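PDB 5XIO: proline-tRNA synthetase class II aaRS (Ybak RNA binding domain plus tRNA synthetase) from Cryptosporidium parvum, which probably catalyses the ATP-dependent joining of L-proline to tRNA(Pro), here through the synthetase piece of a longer chain that binds halofuginone and an ATP analogue. Local coordinates for residues N64-I69 / A106-S111; Q135-V140 / F156-G161; T229-G234 / Q257-L262. All coordinates share one frame; numbering follows the deposited sequence.

Interaction 1 of 3, residues N64-I69 / A106-S111; sequences NAYFPI and AIRPTS. With HFG (7-bromo-6-chloro-3-{3-[(2R,3S)-3-hydroxypiperidin-2-yl]-2-oxopropyl}quinazolin-4(3H)-one), chain C.
The flat guanidinium of Arg108 carries Ile69 on one face, where CA of Ile69 lies 3.7 Å above the plane, over its centre. Near its plane, at the edge, come Tyr66 OH, Phe67 O and a water. The Tyr66 ring stands almost upright to the group, the two planes 83° apart. Segment 64-69 carries the proline, Pro68, of the class II motif 1, and segment 106-111 runs from a strand end into the Thr-Ser-Glu (TXE) loop of class IIa synthetases. Two weak bonds leave Arg108 NH2, one to Phe67 O at 3.1 Å, the other to Tyr66 OH at 3.4 Å, nearly straight at 171°. The stronger partner of the Tyr66 hydroxyl is Glu155 of the second subunit, so this corner belongs to the dimer interface as well. Bends at chi2 (-117°) and chi3 fold the arginine back over Ile69, whose CG1 lies 3.8 Å from Arg108 NH1 and also touches Ile107 CG2. The backbones join where Arg108 N donates to Ile69 O at 2.9 Å. The water bridges Pro68 O (2.7 Å) and Ser111 OG and approaches Arg108 NE at a doubtfully short distance. Beyond the arginine the loop reaches the inhibitor, whose piperidine nitrogen N1' donates to Thr110 OG1 at 3.0 Å.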
# COMPACT_ATOMS: atom_id res chain seq x y z
N ASN A 64 3.82 8.96 7.05
CA ASN A 64 3.56 8.56 5.67
C ASN A 64 2.81 9.61 4.81
O ASN A 64 1.92 10.39 5.34
CB ASN A 64 2.81 7.21 5.64
CG ASN A 64 3.69 6.02 6.09
OD1 ASN A 64 4.90 6.03 6.00
ND2 ASN A 64 3.04 4.99 6.56
N ALA A 65 3.16 9.62 3.50
CA ALA A 65 2.45 10.46 2.53
C ALA A 65 2.41 9.85 1.16
O ALA A 65 2.97 8.82 0.94
CB ALA A 65 3.10 11.83 2.47
N TYR A 66 1.74 10.48 0.22
CA TYR A 66 1.81 9.97 -1.12
C TYR A 66 1.93 11.09 -2.13
O TYR A 66 1.03 11.88 -2.26
CB TYR A 66 0.57 9.12 -1.41
CG TYR A 66 0.68 8.44 -2.70
CD1 TYR A 66 1.46 7.29 -2.82
CD2 TYR A 66 0.13 8.97 -3.82
CE1 TYR A 66 1.62 6.64 -4.04
CE2 TYR A 66 0.30 8.37 -5.04
CZ TYR A 66 1.05 7.18 -5.15
OH TYR A 66 1.22 6.57 -6.38
N PHE A 67 3.03 11.11 -2.88
CA PHE A 67 3.31 12.11 -3.93
C PHE A 67 2.98 11.52 -5.30
O PHE A 67 2.89 10.33 -5.42
CB PHE A 67 4.79 12.48 -3.88
CG PHE A 67 5.16 13.42 -2.74
CD1 PHE A 67 5.24 12.96 -1.44
CD2 PHE A 67 5.48 14.78 -2.99
CE1 PHE A 67 5.60 13.81 -0.41
CE2 PHE A 67 5.84 15.61 -1.96
CZ PHE A 67 5.91 15.14 -0.65
N PRO A 68 2.85 12.34 -6.35
CA PRO A 68 2.36 11.80 -7.64
C PRO A 68 3.26 10.85 -8.41
O PRO A 68 4.46 10.82 -8.19
CB PRO A 68 2.11 13.05 -8.47
CG PRO A 68 1.85 14.11 -7.45
CD PRO A 68 2.84 13.82 -6.36
N ILE A 69 2.71 10.05 -9.31
CA ILE A 69 3.57 9.16 -10.04
C ILE A 69 4.32 9.85 -11.19
O ILE A 69 5.31 9.32 -11.71
CB ILE A 69 2.75 7.94 -10.53
CG1 ILE A 69 3.59 6.94 -11.25
CG2 ILE A 69 1.62 8.31 -11.48
CD1 ILE A 69 2.74 5.73 -11.65
N ALA A 106 7.26 12.00 -17.28
CA ALA A 106 7.99 10.83 -16.86
C ALA A 106 7.32 10.13 -15.73
O ALA A 106 6.88 10.78 -14.76
CB ALA A 106 9.37 11.20 -16.41
N ILE A 107 7.30 8.80 -15.85
CA ILE A 107 7.04 7.96 -14.73
C ILE A 107 8.21 7.96 -13.78
O ILE A 107 9.41 7.80 -14.14
CB ILE A 107 6.79 6.51 -15.11
CG1 ILE A 107 5.50 6.36 -15.82
CG2 ILE A 107 6.60 5.65 -13.84
CD1 ILE A 107 5.48 5.05 -16.63
N ARG A 108 7.85 8.15 -12.53
CA ARG A 108 8.74 8.26 -11.41
C ARG A 108 9.76 7.13 -11.19
O ARG A 108 9.42 6.02 -10.97
CB ARG A 108 7.88 8.55 -10.18
CG ARG A 108 8.35 8.14 -8.83
CD ARG A 108 7.39 7.14 -8.27
NE ARG A 108 6.39 7.74 -7.44
CZ ARG A 108 5.20 7.22 -7.26
NH1 ARG A 108 4.88 6.09 -7.83
NH2 ARG A 108 4.34 7.82 -6.50
N PRO A 109 11.01 7.48 -11.29
CA PRO A 109 12.09 6.54 -11.07
C PRO A 109 12.64 6.59 -9.67
O PRO A 109 13.30 5.70 -9.30
CB PRO A 109 13.14 7.03 -12.04
CG PRO A 109 12.94 8.46 -12.08
CD PRO A 109 11.48 8.69 -11.95
N THR A 110 12.33 7.65 -8.97
CA THR A 110 12.68 8.05 -7.61
C THR A 110 12.02 9.43 -7.40
O THR A 110 11.78 10.15 -8.32
CB THR A 110 14.20 8.01 -7.31
OG1 THR A 110 14.45 8.18 -5.94
CG2 THR A 110 14.92 8.97 -8.12
N SER A 111 11.79 9.80 -6.16
CA SER A 111 11.06 10.99 -5.87
C SER A 111 11.71 12.29 -5.46
O SER A 111 11.02 13.18 -5.11
CB SER A 111 10.00 10.64 -4.88
OG SER A 111 8.98 10.07 -5.57
O4' HFG C . 17.26 6.42 -6.12
C21 HFG C . 18.36 6.83 -5.90
C3' HFG C . 18.74 7.50 -4.58
C2' HFG C . 17.73 7.20 -3.47
N1' HFG C . 16.45 7.85 -3.69
C6' HFG C . 15.58 7.69 -2.53
C5' HFG C . 15.37 6.23 -2.17
C4' HFG C . 16.71 5.53 -2.00
C39 HFG C . 17.54 5.72 -3.25
O7' HFG C . 18.80 5.09 -3.06
C1' HFG C . 19.50 6.72 -6.91
N3 HFG C . 18.96 6.48 -8.26
C4 HFG C . 18.55 7.57 -9.01
O11 HFG C . 18.60 8.69 -8.57
C10 HFG C . 18.01 7.24 -10.32
C5 HFG C . 17.54 8.23 -11.17
C2 HFG C . 18.89 5.24 -8.75
N1 HFG C . 18.43 4.91 -9.89
C9 HFG C . 17.97 5.91 -10.72
C8 HFG C . 17.46 5.58 -11.97
C7 HFG C . 16.99 6.56 -12.84
BR1 HFG C . 16.29 6.02 -14.51
C6 HFG C . 17.03 7.90 -12.42
CL1 HFG C . 16.48 9.15 -13.44
O HOH W 1 6.28 10.02 -6.32

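Interaction 2 of 3, residues Q135-V140 / F156-G161; sequences QWTSIV and FLWQEG. With ANP (phosphoaminophosphonic acid-adenylate ester), chain E; HFG (7-bromo-6-chloro-3-{3-[(2R,3S)-3-hydroxypiperidin-2-yl]-2-oxopropyl}quinazolin-4(3H)-one), chain C.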
# COMPACT_ATOMS: atom_id res chain seq x y z
N GLN A 135 7.11 7.29 1.82
CA GLN A 135 6.02 6.75 1.08
C GLN A 135 6.28 5.31 0.56
O GLN A 135 7.41 4.93 0.23
CB GLN A 135 5.66 7.68 -0.05
CG GLN A 135 6.76 8.00 -1.03
CD GLN A 135 6.29 8.76 -2.31
OE1 GLN A 135 5.17 9.22 -2.43
NE2 GLN A 135 7.20 8.86 -3.29
N TRP A 136 5.22 4.53 0.55
CA TRP A 136 5.15 3.16 -0.05
C TRP A 136 4.58 3.34 -1.47
O TRP A 136 3.50 3.91 -1.66
CB TRP A 136 4.24 2.28 0.83
CG TRP A 136 4.78 1.99 2.24
CD1 TRP A 136 4.45 2.63 3.43
CD2 TRP A 136 5.75 0.99 2.59
NE1 TRP A 136 5.20 2.12 4.46
CE2 TRP A 136 5.98 1.09 3.98
CE3 TRP A 136 6.44 0.00 1.86
CZ2 TRP A 136 6.87 0.24 4.65
CZ3 TRP A 136 7.35 -0.80 2.51
CH2 TRP A 136 7.55 -0.69 3.90
N THR A 137 5.33 2.95 -2.49
CA THR A 137 4.94 3.23 -3.89
C THR A 137 5.54 2.14 -4.83
O THR A 137 6.30 1.27 -4.42
CB THR A 137 5.47 4.63 -4.39
OG1 THR A 137 6.89 4.61 -4.53
CG2 THR A 137 5.25 5.78 -3.37
N SER A 138 5.20 2.23 -6.10
CA SER A 138 5.88 1.51 -7.08
C SER A 138 6.73 2.46 -7.85
O SER A 138 6.50 3.64 -7.84
CB SER A 138 4.93 0.73 -7.98
OG SER A 138 4.34 1.50 -8.99
N ILE A 139 7.72 1.87 -8.48
CA ILE A 139 8.79 2.49 -9.19
C ILE A 139 8.97 1.71 -10.54
O ILE A 139 8.84 0.43 -10.59
CB ILE A 139 10.04 2.35 -8.38
CG1 ILE A 139 9.97 3.20 -7.14
CG2 ILE A 139 11.24 2.76 -9.17
CD1 ILE A 139 10.17 4.70 -7.36
N VAL A 140 9.19 2.49 -11.61
CA VAL A 140 9.58 1.97 -12.90
C VAL A 140 10.92 2.44 -13.32
O VAL A 140 11.21 3.64 -13.24
CB VAL A 140 8.62 2.41 -13.99
CG1 VAL A 140 9.12 1.95 -15.37
CG2 VAL A 140 7.23 1.84 -13.70
N PHE A 156 9.12 -2.37 -9.65
CA PHE A 156 9.27 -2.96 -8.33
C PHE A 156 8.52 -2.19 -7.29
O PHE A 156 8.10 -1.03 -7.56
CB PHE A 156 10.74 -3.14 -7.94
CG PHE A 156 11.58 -1.89 -7.99
CD1 PHE A 156 11.61 -1.01 -6.94
CD2 PHE A 156 12.43 -1.67 -9.03
CE1 PHE A 156 12.44 0.07 -6.95
CE2 PHE A 156 13.23 -0.55 -9.07
CZ PHE A 156 13.22 0.32 -8.04
N LEU A 157 8.33 -2.78 -6.11
CA LEU A 157 7.73 -2.01 -4.98
C LEU A 157 8.75 -1.61 -3.96
O LEU A 157 9.68 -2.37 -3.71
CB LEU A 157 6.66 -2.82 -4.26
CG LEU A 157 5.54 -3.37 -5.11
CD1 LEU A 157 4.63 -4.21 -4.29
CD2 LEU A 157 4.74 -2.21 -5.73
N TRP A 158 8.59 -0.42 -3.34
CA TRP A 158 9.53 -0.01 -2.27
C TRP A 158 8.94 0.96 -1.25
O TRP A 158 7.80 1.41 -1.37
CB TRP A 158 10.79 0.59 -2.89
CG TRP A 158 10.75 2.08 -3.35
CD1 TRP A 158 9.67 2.92 -3.43
CD2 TRP A 158 11.87 2.84 -3.81
NE1 TRP A 158 10.05 4.17 -3.96
CE2 TRP A 158 11.39 4.14 -4.18
CE3 TRP A 158 13.22 2.54 -3.99
CZ2 TRP A 158 12.21 5.13 -4.67
CZ3 TRP A 158 14.03 3.52 -4.48
CH2 TRP A 158 13.53 4.82 -4.81
N GLN A 159 9.72 1.28 -0.25
CA GLN A 159 9.50 2.54 0.46
C GLN A 159 10.70 3.44 0.17
O GLN A 159 11.76 2.95 -0.08
CB GLN A 159 9.27 2.35 1.98
CG GLN A 159 10.34 1.55 2.70
CD GLN A 159 11.61 2.27 2.97
OE1 GLN A 159 12.67 1.62 3.03
NE2 GLN A 159 11.54 3.61 3.25
N GLU A 160 10.48 4.76 0.14
CA GLU A 160 11.59 5.72 0.13
C GLU A 160 11.36 6.71 1.26
O GLU A 160 10.29 7.31 1.33
CB GLU A 160 11.68 6.47 -1.19
CG GLU A 160 10.38 6.95 -1.82
CD GLU A 160 10.65 7.68 -3.12
OE1 GLU A 160 11.70 8.41 -3.23
OE2 GLU A 160 9.82 7.56 -4.06
N GLY A 161 12.35 6.83 2.15
CA GLY A 161 12.30 7.80 3.24
C GLY A 161 13.20 9.02 2.89
O GLY A 161 14.27 8.83 2.29
PG ANP E . 21.62 -1.02 -7.89
O1G ANP E . 21.69 -2.22 -7.10
O2G ANP E . 22.76 -0.98 -8.96
O3G ANP E . 20.31 -0.97 -8.69
PB ANP E . 21.02 1.56 -7.35
O1B ANP E . 20.56 1.56 -8.82
O2B ANP E . 21.70 2.78 -7.02
N3B ANP E . 21.76 0.24 -6.86
PA ANP E . 19.03 2.61 -5.48
O1A ANP E . 18.35 3.62 -6.23
O2A ANP E . 20.02 3.03 -4.51
O3A ANP E . 19.69 1.57 -6.48
O5' ANP E . 17.93 1.74 -4.77
C5' ANP E . 18.11 1.19 -3.47
C4' ANP E . 17.75 -0.30 -3.41
O4' ANP E . 16.79 -0.66 -4.42
C3' ANP E . 19.00 -1.03 -3.84
O3' ANP E . 19.90 -1.16 -2.72
C2' ANP E . 18.50 -2.38 -4.32
O2' ANP E . 18.39 -3.32 -3.23
C1' ANP E . 17.09 -2.03 -4.81
N9 ANP E . 16.96 -2.10 -6.28
C8 ANP E . 17.59 -1.31 -7.20
N7 ANP E . 17.24 -1.56 -8.46
C5 ANP E . 16.29 -2.55 -8.32
C6 ANP E . 15.51 -3.26 -9.25
N6 ANP E . 15.61 -3.05 -10.56
N1 ANP E . 14.66 -4.20 -8.82
C2 ANP E . 14.57 -4.42 -7.52
N3 ANP E . 15.25 -3.82 -6.56
C4 ANP E . 16.10 -2.88 -6.98
O4' HFG C . 17.26 6.42 -6.12
C21 HFG C . 18.36 6.83 -5.90
C3' HFG C . 18.74 7.50 -4.58
C2' HFG C . 17.73 7.20 -3.47
N1' HFG C . 16.45 7.85 -3.69
C6' HFG C . 15.58 7.69 -2.53
C5' HFG C . 15.37 6.23 -2.17
C4' HFG C . 16.71 5.53 -2.00
C39 HFG C . 17.54 5.72 -3.25
O7' HFG C . 18.80 5.09 -3.06
C1' HFG C . 19.50 6.72 -6.91
N3 HFG C . 18.96 6.48 -8.26
C4 HFG C . 18.55 7.57 -9.01
O11 HFG C . 18.60 8.69 -8.57
C10 HFG C . 18.01 7.24 -10.32
C5 HFG C . 17.54 8.23 -11.17
C2 HFG C . 18.89 5.24 -8.75
N1 HFG C . 18.43 4.91 -9.89
C9 HFG C . 17.97 5.91 -10.72
C8 HFG C . 17.46 5.58 -11.97
C7 HFG C . 16.99 6.56 -12.84
BR1 HFG C . 16.29 6.02 -14.51
C6 HFG C . 17.03 7.90 -12.42
CL1 HFG C . 16.48 9.15 -13.44
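Ile139 overlaps the rings of both Phe156 and Trp158. Its CB lies over one face of Phe156, 4.0 Å from the ring centroid, while the adenine of the ATP analogue covers the opposite face, bringing ANP N1 to 3.4 Å from Phe156 CD2. Ile139 CG1 sits over the five-membered ring of Trp158, 3.5 Å from its centroid, and Glu160 CB backs that indole from the other side. The strands are the antiparallel pair of class II motif 2, with paired backbone bonds at Gln135-Glu160, Thr137-Trp158 and Ile139-Phe156. On the sheet face of Trp136 and Ser138, Gln159 CB points a CH-pi contact into the six-membered ring of Trp136, 3.6 Å from its centroid and 11° off the normal. Gln135 and Glu160 run side by side on the Ile139 face. With CG tucked between backbone N and carbonyl carbon (chi1 58°), the extended Gln135 delivers NE2 to Glu160 OE2 at 3.0 Å, from above the carboxylate plane; Gln135 OE1 takes the N-H of Phe67. Ser111 OG also bonds Glu160 OE2, Trp158 NE1 adds a weak bond, and His162 meets OE1. So many partners should restrict rotation of this buried carboxylate beside the inhibitor's piperidine, whereas Phe156 itself meets the base through an apolar ring face, a contact without directional bonds.

Interaction 3 of 3, residues T229-G234 / Q257-L262; sequences TSHLLG and QTSWGL. With HFG (7-bromo-6-chloro-3-{3-[(2R,3S)-3-hydroxypiperidin-2-yl]-2-oxopropyl}quinazolin-4(3H)-one), chain C; ANP (phosphoaminophosphonic acid-adenylate ester), chain E.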
# COMPACT_ATOMS: atom_id res chain seq x y z
N THR A 229 19.95 0.67 1.17
CA THR A 229 20.94 1.78 1.34
C THR A 229 20.36 3.02 2.01
O THR A 229 19.13 3.22 2.02
CB THR A 229 21.42 2.32 -0.00
OG1 THR A 229 20.37 2.19 -0.93
CG2 THR A 229 22.62 1.56 -0.52
N SER A 230 21.25 3.90 2.47
CA SER A 230 20.86 4.95 3.35
C SER A 230 21.90 6.04 3.19
O SER A 230 23.10 5.83 3.50
CB SER A 230 20.79 4.38 4.77
OG SER A 230 20.39 5.31 5.81
N HIS A 231 21.48 7.19 2.70
CA HIS A 231 22.40 8.28 2.37
C HIS A 231 22.33 9.49 3.36
O HIS A 231 21.24 9.95 3.79
CB HIS A 231 22.08 8.86 1.00
CG HIS A 231 21.85 7.85 -0.05
ND1 HIS A 231 22.88 7.15 -0.64
CD2 HIS A 231 20.72 7.41 -0.65
CE1 HIS A 231 22.38 6.33 -1.55
NE2 HIS A 231 21.08 6.48 -1.59
N LEU A 232 23.51 10.00 3.69
CA LEU A 232 23.66 11.38 4.19
C LEU A 232 23.88 12.26 3.02
O LEU A 232 24.96 12.29 2.43
CB LEU A 232 24.87 11.52 5.13
CG LEU A 232 25.09 12.99 5.64
CD1 LEU A 232 23.85 13.56 6.38
CD2 LEU A 232 26.34 13.11 6.53
N LEU A 233 22.85 12.99 2.67
CA LEU A 233 22.88 13.82 1.48
C LEU A 233 23.55 15.14 1.76
O LEU A 233 23.96 15.84 0.85
CB LEU A 233 21.45 14.06 1.00
CG LEU A 233 20.68 12.78 0.63
CD1 LEU A 233 19.22 13.08 0.36
CD2 LEU A 233 21.29 12.08 -0.59
N GLY A 234 23.62 15.48 3.04
CA GLY A 234 24.15 16.74 3.52
C GLY A 234 23.36 17.92 3.03
O GLY A 234 22.09 17.91 3.05
N GLN A 257 20.08 16.92 4.88
CA GLN A 257 19.10 15.93 4.42
C GLN A 257 19.57 14.46 4.44
O GLN A 257 20.76 14.21 4.31
CB GLN A 257 18.59 16.32 3.02
CG GLN A 257 17.47 17.36 3.00
CD GLN A 257 17.08 17.79 1.59
OE1 GLN A 257 17.71 18.68 0.99
NE2 GLN A 257 16.06 17.15 1.04
N THR A 258 18.65 13.52 4.62
CA THR A 258 18.90 12.08 4.32
C THR A 258 17.91 11.46 3.37
O THR A 258 16.83 11.95 3.15
CB THR A 258 18.81 11.15 5.55
OG1 THR A 258 17.43 10.94 5.91
CG2 THR A 258 19.56 11.72 6.75
N SER A 259 18.28 10.29 2.85
CA SER A 259 17.32 9.45 2.17
C SER A 259 17.72 8.01 2.21
O SER A 259 18.88 7.70 2.42
CB SER A 259 17.06 9.93 0.76
OG SER A 259 18.04 9.50 -0.13
N TRP A 260 16.75 7.13 2.03
CA TRP A 260 16.93 5.68 2.23
C TRP A 260 15.76 4.92 1.53
O TRP A 260 14.60 5.42 1.48
CB TRP A 260 16.92 5.36 3.74
CG TRP A 260 16.30 6.41 4.65
CD1 TRP A 260 16.87 7.58 5.03
CD2 TRP A 260 15.01 6.37 5.27
NE1 TRP A 260 16.02 8.27 5.86
CE2 TRP A 260 14.87 7.56 6.00
CE3 TRP A 260 13.96 5.44 5.28
CZ2 TRP A 260 13.74 7.84 6.77
CZ3 TRP A 260 12.81 5.75 6.03
CH2 TRP A 260 12.71 6.91 6.75
N GLY A 261 16.06 3.72 1.04
CA GLY A 261 15.05 2.81 0.37
C GLY A 261 15.31 1.32 0.51
O GLY A 261 16.46 0.87 0.64
N LEU A 262 14.24 0.55 0.53
CA LEU A 262 14.32 -0.97 0.54
C LEU A 262 13.16 -1.52 -0.37
O LEU A 262 12.13 -0.87 -0.38
CB LEU A 262 14.22 -1.47 2.01
CG LEU A 262 14.24 -3.01 2.20
CD1 LEU A 262 14.64 -3.38 3.62
CD2 LEU A 262 12.90 -3.61 1.90
O4' HFG C . 17.26 6.42 -6.12
C21 HFG C . 18.36 6.83 -5.90
C3' HFG C . 18.74 7.50 -4.58
C2' HFG C . 17.73 7.20 -3.47
N1' HFG C . 16.45 7.85 -3.69
C6' HFG C . 15.58 7.69 -2.53
C5' HFG C . 15.37 6.23 -2.17
C4' HFG C . 16.71 5.53 -2.00
C39 HFG C . 17.54 5.72 -3.25
O7' HFG C . 18.80 5.09 -3.06
C1' HFG C . 19.50 6.72 -6.91
N3 HFG C . 18.96 6.48 -8.26
C4 HFG C . 18.55 7.57 -9.01
O11 HFG C . 18.60 8.69 -8.57
C10 HFG C . 18.01 7.24 -10.32
C5 HFG C . 17.54 8.23 -11.17
C2 HFG C . 18.89 5.24 -8.75
N1 HFG C . 18.43 4.91 -9.89
C9 HFG C . 17.97 5.91 -10.72
C8 HFG C . 17.46 5.58 -11.97
C7 HFG C . 16.99 6.56 -12.84
BR1 HFG C . 16.29 6.02 -14.51
C6 HFG C . 17.03 7.90 -12.42
CL1 HFG C . 16.48 9.15 -13.44
PG ANP E . 21.62 -1.02 -7.89
O1G ANP E . 21.69 -2.22 -7.10
O2G ANP E . 22.76 -0.98 -8.96
O3G ANP E . 20.31 -0.97 -8.69
PB ANP E . 21.02 1.56 -7.35
O1B ANP E . 20.56 1.56 -8.82
O2B ANP E . 21.70 2.78 -7.02
N3B ANP E . 21.76 0.24 -6.86
PA ANP E . 19.03 2.61 -5.48
O1A ANP E . 18.35 3.62 -6.23
O2A ANP E . 20.02 3.03 -4.51
O3A ANP E . 19.69 1.57 -6.48
O5' ANP E . 17.93 1.74 -4.77
C5' ANP E . 18.11 1.19 -3.47
C4' ANP E . 17.75 -0.30 -3.41
O4' ANP E . 16.79 -0.66 -4.42
C3' ANP E . 19.00 -1.03 -3.84
O3' ANP E . 19.90 -1.16 -2.72
C2' ANP E . 18.50 -2.38 -4.32
O2' ANP E . 18.39 -3.32 -3.23
C1' ANP E . 17.09 -2.03 -4.81
N9 ANP E . 16.96 -2.10 -6.28
C8 ANP E . 17.59 -1.31 -7.20
N7 ANP E . 17.24 -1.56 -8.46
C5 ANP E . 16.29 -2.55 -8.32
C6 ANP E . 15.51 -3.26 -9.25
N6 ANP E . 15.61 -3.05 -10.56
N1 ANP E . 14.66 -4.20 -8.82
C2 ANP E . 14.57 -4.42 -7.52
N3 ANP E . 15.25 -3.82 -6.56
C4 ANP E . 16.10 -2.88 -6.98
O HOH W 2 20.62 18.32 1.10
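His231 and Ser259 form the tight middle of this antiparallel pair. His231 N donates to Ser259 O at 2.7 Å and almost straight, 173°, and Ser259 N returns the bond to His231 O. Both side chains emerge on the inhibitor face of the sheet, where Ser259 OG meets the imidazole edge, 3.4 Å from His231 CD2. With CG anti to its carbonyl carbon (chi1 -46°), His231 sends NE2 to hydroxyl O7' of the inhibitor at 3.0 Å, close to straight at 165°, while ND1 bonds Thr211; gripped at both nitrogens, the ring should hardly turn. At the next hydrogen-bonded pair Gly261 N gives Thr229 O a longer bond, and with no side chain on Gly261 the piperidine atom C4' comes to 3.6 Å from Gly261 N. Packing is also close on the other face. Thr258 CB presses on His231 O at 3.2 Å, and Trp260 folds back along its own strand so that NE1 donates, in the ring plane, to Thr258 OG1 at 3.0 Å; Thr163 is a further partner of that hydroxyl.

The far end is looser. Leu233 and Gly234 both face Gln257, a classic beta bulge: Leu233 N gives Gln257 O a proper bond, Gly234 N only a weak one at 3.4 Å, and Gln257 N closes the ladder on Gly234 O. Here a water donates to both Gly234 O and Gln257 OE1, linking side chain to main chain. Leu233 CD1 turns back along Thr258 to reach Ser259. The strands belong to the antiparallel sheet of the class II catalytic core, 257-262 leading into the motif 3 helix, and His231, Ser259, Trp260 and Gly261 line the pocket where the piperidine of halofuginone probably takes the place of proline.

From the N terminus the three contacts follow in series, none nested or crossed. Interaction 1 closes a loop of 36 residues that contains most of a small three-stranded sheet, bringing the motif 1 loop to the TXE loop beside the second subunit. Interaction 2 is the motif 2 hairpin, with 15 residues between its segments. Interaction 3 spans 22 residues, including helix 236-241. Interactions 1 and 2 touch where Ser111 N probably bonds Glu160 OE1; interactions 2 and 3 share a sheet through neighbouring strands 155-165 and 252-263. Interactions 1 and 3 do not touch, yet all three border the bound halofuginone, and the last two also meet the nucleotide.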